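Local atomic coordinates of ADP-ribosylating toxin CARDS (Mycoplasma pneumoniae, PDB entry 4TLV), a protein that transfers ADP-ribosyl groups from NAD(+) to target proteins and causes vacuolation in mammalian cells, acting as the main virulence factor of its bacterium. Residues Gly346-Val350 and Asp402-Pro407; Val360-Met366 and Arg377-Leu382. All blocks are in the same frame, centred on the assembly; numbering follows the deposited sequence.

Interaction 1. Residues Gly346-Val350 and Asp402-Pro407; sequences GQLKV and DLYVCP
Tyr404 lays one face of its ring under the amide of Gln347, with NE2 of Gln347 3.2 Å from CE1 of Tyr404. The extended Gln347 side chain (chi1 t, chi2 t) brings its amide over the ring. Gly346, with positive phi (69°), turns the chain into the extended run through Leu348-Val350. This run is antiparallel to 404-407, at 150° and 4.5 Å between axes. Leu348 and Val405 form the hydrogen-bonded pair: Leu348 N to Val405 O is 2.8 Å, and Val405 N to Leu348 O is 2.9 Å. Lys349 and Tyr404 form the non-hydrogen-bonded pair, CA to CA 4.4 Å. Their side chains share one face of the sheet; Leu348 and Val405 take the other. Both strands belong to the D2 β-trefoil domain, where 401-407 also pairs with strand 388-393. Val350 N donates to Leu403 O at 2.9 Å. A water bridges Leu403 N (2.8 Å) and Val350 O (2.9 Å). Val350 CG2 packs 3.8 Å from Leu403 CG. Lys349 NZ makes a salt bridge with Asp402 OD2 at 3.5 Å.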
ATOM      1  N   GLY A 346     -23.319 -11.888   5.763  1.00 49.15           N
ATOM      2  CA  GLY A 346     -22.108 -12.632   5.474  1.00 46.28           C
ATOM      3  C   GLY A 346     -21.974 -13.046   4.023  1.00 38.49           C
ATOM      4  O   GLY A 346     -21.655 -14.197   3.722  1.00 33.74           O
ATOM      5  N   GLN A 347     -22.214 -12.103   3.119  1.00 39.31           N
ATOM      6  CA  GLN A 347     -22.033 -12.357   1.701  1.00 37.77           C
ATOM      7  C   GLN A 347     -21.613 -11.078   0.979  1.00 39.25           C
ATOM      8  O   GLN A 347     -22.442 -10.226   0.659  1.00 38.23           O
ATOM      9  CB  GLN A 347     -23.307 -12.951   1.087  1.00 40.28           C
ATOM     10  CG  GLN A 347     -23.144 -13.442  -0.343  1.00 39.03           C
ATOM     11  CD  GLN A 347     -24.373 -14.180  -0.858  1.00 43.99           C
ATOM     12  OE1 GLN A 347     -25.216 -14.625  -0.079  1.00 47.72           O
ATOM     13  NE2 GLN A 347     -24.475 -14.318  -2.175  1.00 44.58           N
ATOM     14  N   LEU A 348     -20.311 -10.937   0.751  1.00 27.48           N
ATOM     15  CA  LEU A 348     -19.796  -9.838  -0.043  1.00 25.19           C
ATOM     16  C   LEU A 348     -19.821 -10.283  -1.481  1.00 22.93           C
ATOM     17  O   LEU A 348     -19.754 -11.475  -1.759  1.00 24.38           O
ATOM     18  CB  LEU A 348     -18.358  -9.522   0.360  1.00 21.94           C
ATOM     19  CG  LEU A 348     -18.143  -9.153   1.820  1.00 25.90           C
ATOM     20  CD1 LEU A 348     -16.645  -9.112   2.130  1.00 26.29           C
ATOM     21  CD2 LEU A 348     -18.794  -7.825   2.117  1.00 32.38           C
ATOM     22  N   LYS A 349     -19.919  -9.333  -2.402  1.00 21.97           N
ATOM     23  CA  LYS A 349     -19.874  -9.656  -3.819  1.00 20.03           C
ATOM     24  C   LYS A 349     -18.655  -9.006  -4.475  1.00 19.66           C
ATOM     25  O   LYS A 349     -18.362  -7.838  -4.238  1.00 19.74           O
ATOM     26  CB  LYS A 349     -21.146  -9.178  -4.510  1.00 26.41           C
ATOM     27  CG  LYS A 349     -21.027  -9.054  -6.010  1.00 28.83           C
ATOM     28  CD  LYS A 349     -21.558 -10.283  -6.714  1.00 35.26           C
ATOM     29  CE  LYS A 349     -22.714  -9.919  -7.630  1.00 38.31           C
ATOM     30  NZ  LYS A 349     -22.278  -9.166  -8.845  1.00 38.08           N
ATOM     31  N   VAL A 350     -17.947  -9.767  -5.297  1.00 16.38           N
ATOM     32  CA  VAL A 350     -16.746  -9.240  -5.934  1.00 18.31           C
ATOM     33  C   VAL A 350     -17.069  -8.515  -7.247  1.00 20.08           C
ATOM     34  O   VAL A 350     -17.863  -8.993  -8.054  1.00 18.95           O
ATOM     35  CB  VAL A 350     -15.722 -10.351  -6.173  1.00 18.00           C
ATOM     36  CG1 VAL A 350     -14.424  -9.775  -6.717  1.00 17.40           C
ATOM     37  CG2 VAL A 350     -15.473 -11.111  -4.874  1.00 17.34           C
ATOM     38  N   ASP A 402     -21.545 -15.486 -10.503  1.00 20.88           N
ATOM     39  CA  ASP A 402     -21.051 -14.443  -9.629  1.00 26.20           C
ATOM     40  C   ASP A 402     -20.097 -14.993  -8.576  1.00 22.91           C
ATOM     41  O   ASP A 402     -20.161 -16.172  -8.206  1.00 20.07           O
ATOM     42  CB  ASP A 402     -22.215 -13.720  -8.955  1.00 28.65           C
ATOM     43  CG  ASP A 402     -22.937 -12.771  -9.903  1.00 33.34           C
ATOM     44  OD1 ASP A 402     -22.499 -12.625 -11.066  1.00 28.53           O
ATOM     45  OD2 ASP A 402     -23.938 -12.165  -9.475  1.00 37.54           O
ATOM     46  N   LEU A 403     -19.215 -14.123  -8.099  1.00 20.10           N
ATOM     47  CA  LEU A 403     -18.201 -14.491  -7.120  1.00 20.54           C
ATOM     48  C   LEU A 403     -18.456 -13.765  -5.806  1.00 19.75           C
ATOM     49  O   LEU A 403     -18.629 -12.548  -5.794  1.00 22.54           O
ATOM     50  CB  LEU A 403     -16.798 -14.145  -7.648  1.00 18.36           C
ATOM     51  CG  LEU A 403     -15.629 -14.432  -6.711  1.00 19.91           C
ATOM     52  CD1 LEU A 403     -15.505 -15.937  -6.449  1.00 18.84           C
ATOM     53  CD2 LEU A 403     -14.318 -13.852  -7.292  1.00 18.01           C
ATOM     54  N   TYR A 404     -18.477 -14.514  -4.703  1.00 16.37           N
ATOM     55  CA  TYR A 404     -18.765 -13.934  -3.389  1.00 19.28           C
ATOM     56  C   TYR A 404     -17.636 -14.171  -2.396  1.00 17.50           C
ATOM     57  O   TYR A 404     -16.761 -14.997  -2.622  1.00 20.93           O
ATOM     58  CB  TYR A 404     -20.051 -14.525  -2.804  1.00 20.55           C
ATOM     59  CG  TYR A 404     -21.231 -14.497  -3.754  1.00 24.00           C
ATOM     60  CD1 TYR A 404     -21.934 -13.319  -3.992  1.00 26.92           C
ATOM     61  CD2 TYR A 404     -21.640 -15.649  -4.414  1.00 26.51           C
ATOM     62  CE1 TYR A 404     -23.014 -13.293  -4.866  1.00 27.77           C
ATOM     63  CE2 TYR A 404     -22.719 -15.637  -5.289  1.00 24.60           C
ATOM     64  CZ  TYR A 404     -23.403 -14.459  -5.506  1.00 26.94           C
ATOM     65  OH  TYR A 404     -24.466 -14.450  -6.376  1.00 33.78           O
ATOM     66  N   VAL A 405     -17.670 -13.433  -1.291  1.00 17.26           N
ATOM     67  CA  VAL A 405     -16.802 -13.694  -0.161  1.00 17.19           C
ATOM     68  C   VAL A 405     -17.708 -13.946   1.040  1.00 22.76           C
ATOM     69  O   VAL A 405     -18.608 -13.144   1.311  1.00 20.91           O
ATOM     70  CB  VAL A 405     -15.917 -12.488   0.166  1.00 19.23           C
ATOM     71  CG1 VAL A 405     -15.008 -12.810   1.347  1.00 20.59           C
ATOM     72  CG2 VAL A 405     -15.123 -12.056  -1.065  1.00 17.18           C
ATOM     73  N   CYS A 406     -17.462 -15.044   1.751  1.00 21.48           N
ATOM     74  CA  CYS A 406     -18.236 -15.407   2.939  1.00 21.11           C
ATOM     75  C   CYS A 406     -17.328 -15.873   4.058  1.00 20.55           C
ATOM     76  O   CYS A 406     -16.293 -16.482   3.805  1.00 20.40           O
ATOM     77  CB  CYS A 406     -19.187 -16.574   2.642  1.00 22.27           C
ATOM     78  SG  CYS A 406     -20.270 -16.368   1.238  1.00 28.12           S
ATOM     79  N   PRO A 407     -17.738 -15.620   5.309  1.00 20.70           N
ATOM     80  CA  PRO A 407     -17.116 -16.312   6.445  1.00 21.74           C
ATOM     81  C   PRO A 407     -17.175 -17.821   6.203  1.00 21.75           C
ATOM     82  O   PRO A 407     -18.125 -18.305   5.579  1.00 24.19           O
ATOM     83  CB  PRO A 407     -18.014 -15.930   7.626  1.00 25.03           C
ATOM     84  CG  PRO A 407     -18.684 -14.653   7.210  1.00 29.10           C
ATOM     85  CD  PRO A 407     -18.851 -14.742   5.714  1.00 23.94           C
TER
HETATM   86  O   HOH W   1     -19.162 -11.408  -8.961  1.00 18.81           O

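Interaction 2. Residues Val360-Met366 and Arg377-Leu382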
ATOM      1  N   VAL A 360      -8.822  -1.126   1.664  1.00 12.80           N
ATOM      2  CA  VAL A 360      -8.817  -2.401   2.380  1.00 16.05           C
ATOM      3  C   VAL A 360      -9.686  -3.430   1.655  1.00 14.68           C
ATOM      4  O   VAL A 360      -9.364  -4.615   1.636  1.00 13.39           O
ATOM      5  CB  VAL A 360      -9.262  -2.234   3.851  1.00 16.50           C
ATOM      6  CG1 VAL A 360      -9.352  -3.595   4.560  1.00 15.18           C
ATOM      7  CG2 VAL A 360      -8.283  -1.323   4.603  1.00 20.36           C
ATOM      8  N   ASN A 361     -10.768  -2.980   1.026  1.00 12.20           N
ATOM      9  CA  ASN A 361     -11.651  -3.910   0.326  1.00 13.72           C
ATOM     10  C   ASN A 361     -11.063  -4.469  -0.981  1.00 12.84           C
ATOM     11  O   ASN A 361     -11.662  -5.344  -1.598  1.00 12.70           O
ATOM     12  CB  ASN A 361     -13.062  -3.321   0.113  1.00 15.35           C
ATOM     13  CG  ASN A 361     -13.067  -2.071  -0.765  1.00 18.36           C
ATOM     14  OD1 ASN A 361     -12.040  -1.680  -1.333  1.00 16.18           O
ATOM     15  ND2 ASN A 361     -14.241  -1.440  -0.887  1.00 17.58           N
ATOM     16  N   GLN A 362      -9.876  -3.995  -1.370  1.00  9.95           N
ATOM     17  CA  GLN A 362      -9.147  -4.596  -2.495  1.00 10.23           C
ATOM     18  C   GLN A 362      -7.983  -5.482  -2.046  1.00 11.22           C
ATOM     19  O   GLN A 362      -7.190  -5.931  -2.876  1.00 13.27           O
ATOM     20  CB  GLN A 362      -8.610  -3.523  -3.460  1.00 12.32           C
ATOM     21  CG  GLN A 362      -9.668  -2.588  -4.062  1.00 12.89           C
ATOM     22  CD  GLN A 362      -9.049  -1.469  -4.896  1.00 12.97           C
ATOM     23  OE1 GLN A 362      -7.837  -1.420  -5.100  1.00 12.78           O
ATOM     24  NE2 GLN A 362      -9.886  -0.569  -5.389  1.00 19.38           N
ATOM     25  N   LYS A 363      -7.861  -5.734  -0.748  1.00 11.14           N
ATOM     26  CA  LYS A 363      -6.749  -6.541  -0.258  1.00 12.67           C
ATOM     27  C   LYS A 363      -7.155  -7.995   0.010  1.00 14.93           C
ATOM     28  O   LYS A 363      -8.197  -8.260   0.620  1.00 11.10           O
ATOM     29  CB  LYS A 363      -6.109  -5.894   0.971  1.00 14.03           C
ATOM     30  CG  LYS A 363      -5.545  -4.476   0.677  1.00 10.71           C
ATOM     31  CD  LYS A 363      -4.690  -3.989   1.850  1.00 12.77           C
ATOM     32  CE  LYS A 363      -4.186  -2.556   1.644  1.00 11.47           C
ATOM     33  NZ  LYS A 363      -3.485  -2.359   0.309  1.00 12.31           N
ATOM     34  N   TRP A 364      -6.309  -8.918  -0.447  1.00 11.52           N
ATOM     35  CA  TRP A 364      -6.596 -10.356  -0.425  1.00 10.38           C
ATOM     36  C   TRP A 364      -5.398 -11.122   0.112  1.00 12.43           C
ATOM     37  O   TRP A 364      -4.260 -10.698  -0.078  1.00 12.40           O
ATOM     38  CB  TRP A 364      -6.876 -10.853  -1.844  1.00 10.24           C
ATOM     39  CG  TRP A 364      -8.029 -10.132  -2.499  1.00 13.32           C
ATOM     40  CD1 TRP A 364      -7.963  -9.028  -3.317  1.00 12.45           C
ATOM     41  CD2 TRP A 364      -9.417 -10.456  -2.370  1.00 14.44           C
ATOM     42  NE1 TRP A 364      -9.226  -8.656  -3.699  1.00 13.60           N
ATOM     43  CE2 TRP A 364     -10.138  -9.521  -3.142  1.00 13.57           C
ATOM     44  CE3 TRP A 364     -10.122 -11.463  -1.687  1.00 16.96           C
ATOM     45  CZ2 TRP A 364     -11.541  -9.548  -3.242  1.00 16.02           C
ATOM     46  CZ3 TRP A 364     -11.524 -11.498  -1.801  1.00 15.91           C
ATOM     47  CH2 TRP A 364     -12.211 -10.550  -2.573  1.00 15.66           C
ATOM     48  N   LYS A 365      -5.656 -12.239   0.783  1.00 12.32           N
ATOM     49  CA  LYS A 365      -4.591 -13.133   1.243  1.00 14.78           C
ATOM     50  C   LYS A 365      -4.790 -14.443   0.517  1.00 16.36           C
ATOM     51  O   LYS A 365      -5.927 -14.810   0.219  1.00 17.38           O
ATOM     52  CB  LYS A 365      -4.714 -13.413   2.749  1.00 18.08           C
ATOM     53  CG  LYS A 365      -4.277 -12.298   3.686  1.00 21.75           C
ATOM     54  CD  LYS A 365      -4.745 -12.621   5.126  1.00 29.47           C
ATOM     55  CE  LYS A 365      -6.252 -12.891   5.126  1.00 33.87           C
ATOM     56  NZ  LYS A 365      -6.852 -13.133   6.471  1.00 34.57           N
ATOM     57  N   MET A 366      -3.699 -15.150   0.230  1.00 13.70           N
ATOM     58  CA  MET A 366      -3.790 -16.463  -0.398  1.00 15.22           C
ATOM     59  C   MET A 366      -2.996 -17.469   0.416  1.00 20.38           C
ATOM     60  O   MET A 366      -1.773 -17.380   0.510  1.00 21.67           O
ATOM     61  CB  MET A 366      -3.276 -16.414  -1.823  1.00 19.67           C
ATOM     62  CG  MET A 366      -4.029 -15.387  -2.670  1.00 16.60           C
ATOM     63  SD  MET A 366      -3.736 -15.649  -4.399  1.00 20.94           S
ATOM     64  CE  MET A 366      -4.500 -14.174  -5.077  1.00 17.74           C
ATOM     65  N   ARG A 377      -6.659 -20.961  -0.376  1.00 17.08           N
ATOM     66  CA  ARG A 377      -7.829 -20.216   0.044  1.00 18.11           C
ATOM     67  C   ARG A 377      -7.552 -18.737  -0.163  1.00 15.33           C
ATOM     68  O   ARG A 377      -6.471 -18.244   0.148  1.00 17.53           O
ATOM     69  CB  ARG A 377      -8.133 -20.503   1.510  1.00 15.04           C
ATOM     70  CG  ARG A 377      -9.130 -19.522   2.178  1.00 15.09           C
ATOM     71  CD  ARG A 377      -9.486 -20.034   3.588  1.00 20.29           C
ATOM     72  NE  ARG A 377     -10.267 -21.274   3.518  1.00 21.93           N
ATOM     73  CZ  ARG A 377     -10.226 -22.259   4.418  1.00 22.79           C
ATOM     74  NH1 ARG A 377      -9.429 -22.187   5.480  1.00 22.17           N
ATOM     75  NH2 ARG A 377     -10.992 -23.321   4.254  1.00 23.86           N
ATOM     76  N   VAL A 378      -8.527 -18.033  -0.709  1.00 13.53           N
ATOM     77  CA  VAL A 378      -8.365 -16.605  -0.984  1.00 14.13           C
ATOM     78  C   VAL A 378      -9.294 -15.851  -0.046  1.00 16.36           C
ATOM     79  O   VAL A 378     -10.511 -16.038  -0.105  1.00 17.37           O
ATOM     80  CB  VAL A 378      -8.710 -16.306  -2.449  1.00 14.57           C
ATOM     81  CG1 VAL A 378      -8.635 -14.790  -2.744  1.00 17.06           C
ATOM     82  CG2 VAL A 378      -7.758 -17.077  -3.365  1.00 16.74           C
ATOM     83  N   SER A 379      -8.724 -15.019   0.823  1.00 12.38           N
ATOM     84  CA  SER A 379      -9.497 -14.369   1.880  1.00 15.81           C
ATOM     85  C   SER A 379      -9.462 -12.859   1.731  1.00 16.52           C
ATOM     86  O   SER A 379      -8.451 -12.294   1.320  1.00 13.73           O
ATOM     87  CB  SER A 379      -8.939 -14.755   3.261  1.00 19.26           C
ATOM     88  OG  SER A 379      -8.987 -16.156   3.447  1.00 22.66           O
ATOM     89  N   SER A 380     -10.554 -12.204   2.088  1.00 13.73           N
ATOM     90  CA  SER A 380     -10.591 -10.736   2.065  1.00 16.54           C
ATOM     91  C   SER A 380     -10.123 -10.093   3.378  1.00 14.12           C
ATOM     92  O   SER A 380     -10.567 -10.494   4.464  1.00 18.11           O
ATOM     93  CB  SER A 380     -12.004 -10.256   1.759  1.00 18.44           C
ATOM     94  OG  SER A 380     -12.074  -8.847   1.866  1.00 18.21           O
ATOM     95  N   GLU A 381      -9.247  -9.089   3.290  1.00 11.94           N
ATOM     96  CA  GLU A 381      -8.830  -8.345   4.476  1.00 15.69           C
ATOM     97  C   GLU A 381      -9.989  -7.539   5.059  1.00 15.65           C
ATOM     98  O   GLU A 381      -9.923  -7.099   6.199  1.00 15.21           O
ATOM     99  CB  GLU A 381      -7.647  -7.405   4.188  1.00 13.56           C
ATOM    100  CG  GLU A 381      -6.348  -8.110   3.824  1.00 15.21           C
ATOM    101  CD  GLU A 381      -5.689  -8.806   5.013  1.00 23.92           C
ATOM    102  OE1 GLU A 381      -6.220  -8.737   6.151  1.00 23.50           O
ATOM    103  OE2 GLU A 381      -4.622  -9.416   4.805  1.00 20.13           O
ATOM    104  N   LEU A 382     -11.047  -7.340   4.276  1.00 16.64           N
ATOM    105  CA  LEU A 382     -12.201  -6.580   4.769  1.00 17.57           C
ATOM    106  C   LEU A 382     -12.871  -7.291   5.958  1.00 22.46           C
ATOM    107  O   LEU A 382     -13.469  -6.647   6.832  1.00 24.58           O
ATOM    108  CB  LEU A 382     -13.209  -6.340   3.639  1.00 16.54           C
ATOM    109  CG  LEU A 382     -14.300  -5.304   3.918  1.00 24.61           C
ATOM    110  CD1 LEU A 382     -13.682  -3.928   4.147  1.00 23.84           C
ATOM    111  CD2 LEU A 382     -15.295  -5.256   2.787  1.00 21.45           C
TER
HETATM  112  O   HOH W   2     -10.790  -7.701  -0.065  1.00 14.54           O
HETATM  113  O   HOH W   3      -9.303 -11.534   6.508  1.00 28.22           O
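The two strands of this β hairpin are antiparallel, with Lys365 and Ser379 as their hydrogen-bonded pair. Lys365 N donates to Ser379 O at 2.8 Å, and Ser379 N returns the bond to Lys365 O at 2.9 Å. Beyond the strand ends, Glu381 N donates to Lys363 O at 3.0 Å. Water 2 donates to that same Lys363 O (2.7 Å) and also bonds Ser380 OG (2.6 Å). Ser380 OG accepts from Leu382 N at 3.0 Å, which makes an ST turn. Water 3 donates to Ser380 O (2.6 Å) and accepts from Lys365 NZ (2.9 Å). Lys365 NZ stays 4.5 Å from Glu381 OE1, beyond a salt bridge. Other polar ends are satisfied outside the hairpin: Glu381 OE2 by Gln321, Ser379 OG by Asn388 O, Lys363 NZ by the carbonyls of Tyr320 and Val357, and Trp364 NE1 by Leu337 O. On the face carrying Trp364, Met366, Val378 and Ser380, Trp364 CE3 lies 3.8 Å from Val378 CG1, and Met366 CG lies 4.2 Å from Val378 CG2. Around this face, Ile420 of the paired strand 415-421 touches Val378 and Met366, Ile323 of strand 323-325 touches Trp364 and Met366, and Ala339 of strand 335-340 touches Ser380.

Both interactions lie in the D2 β-trefoil domain, with centres about 11 Å apart. Along the chain the order is 346-350, 360-366, 377-382, 402-407. The hairpin of interaction 2 therefore falls between the two partners of interaction 1. Strands 388-393 and 415-421 connect the two pairings within one curled antiparallel sheet. The contacts also meet through side chains. Trp364 CH2 is 3.6 Å from Val405 CG2 and 4.0 Å from Val350 CG2. Ser380 CB is 4.0 Å from Val405 CG1, and Leu382 CD2 is 4.1 Å from Leu348 CD1. Trp364 thus links the hairpin to the longer-range strand pair, and the two share a common interior in D2.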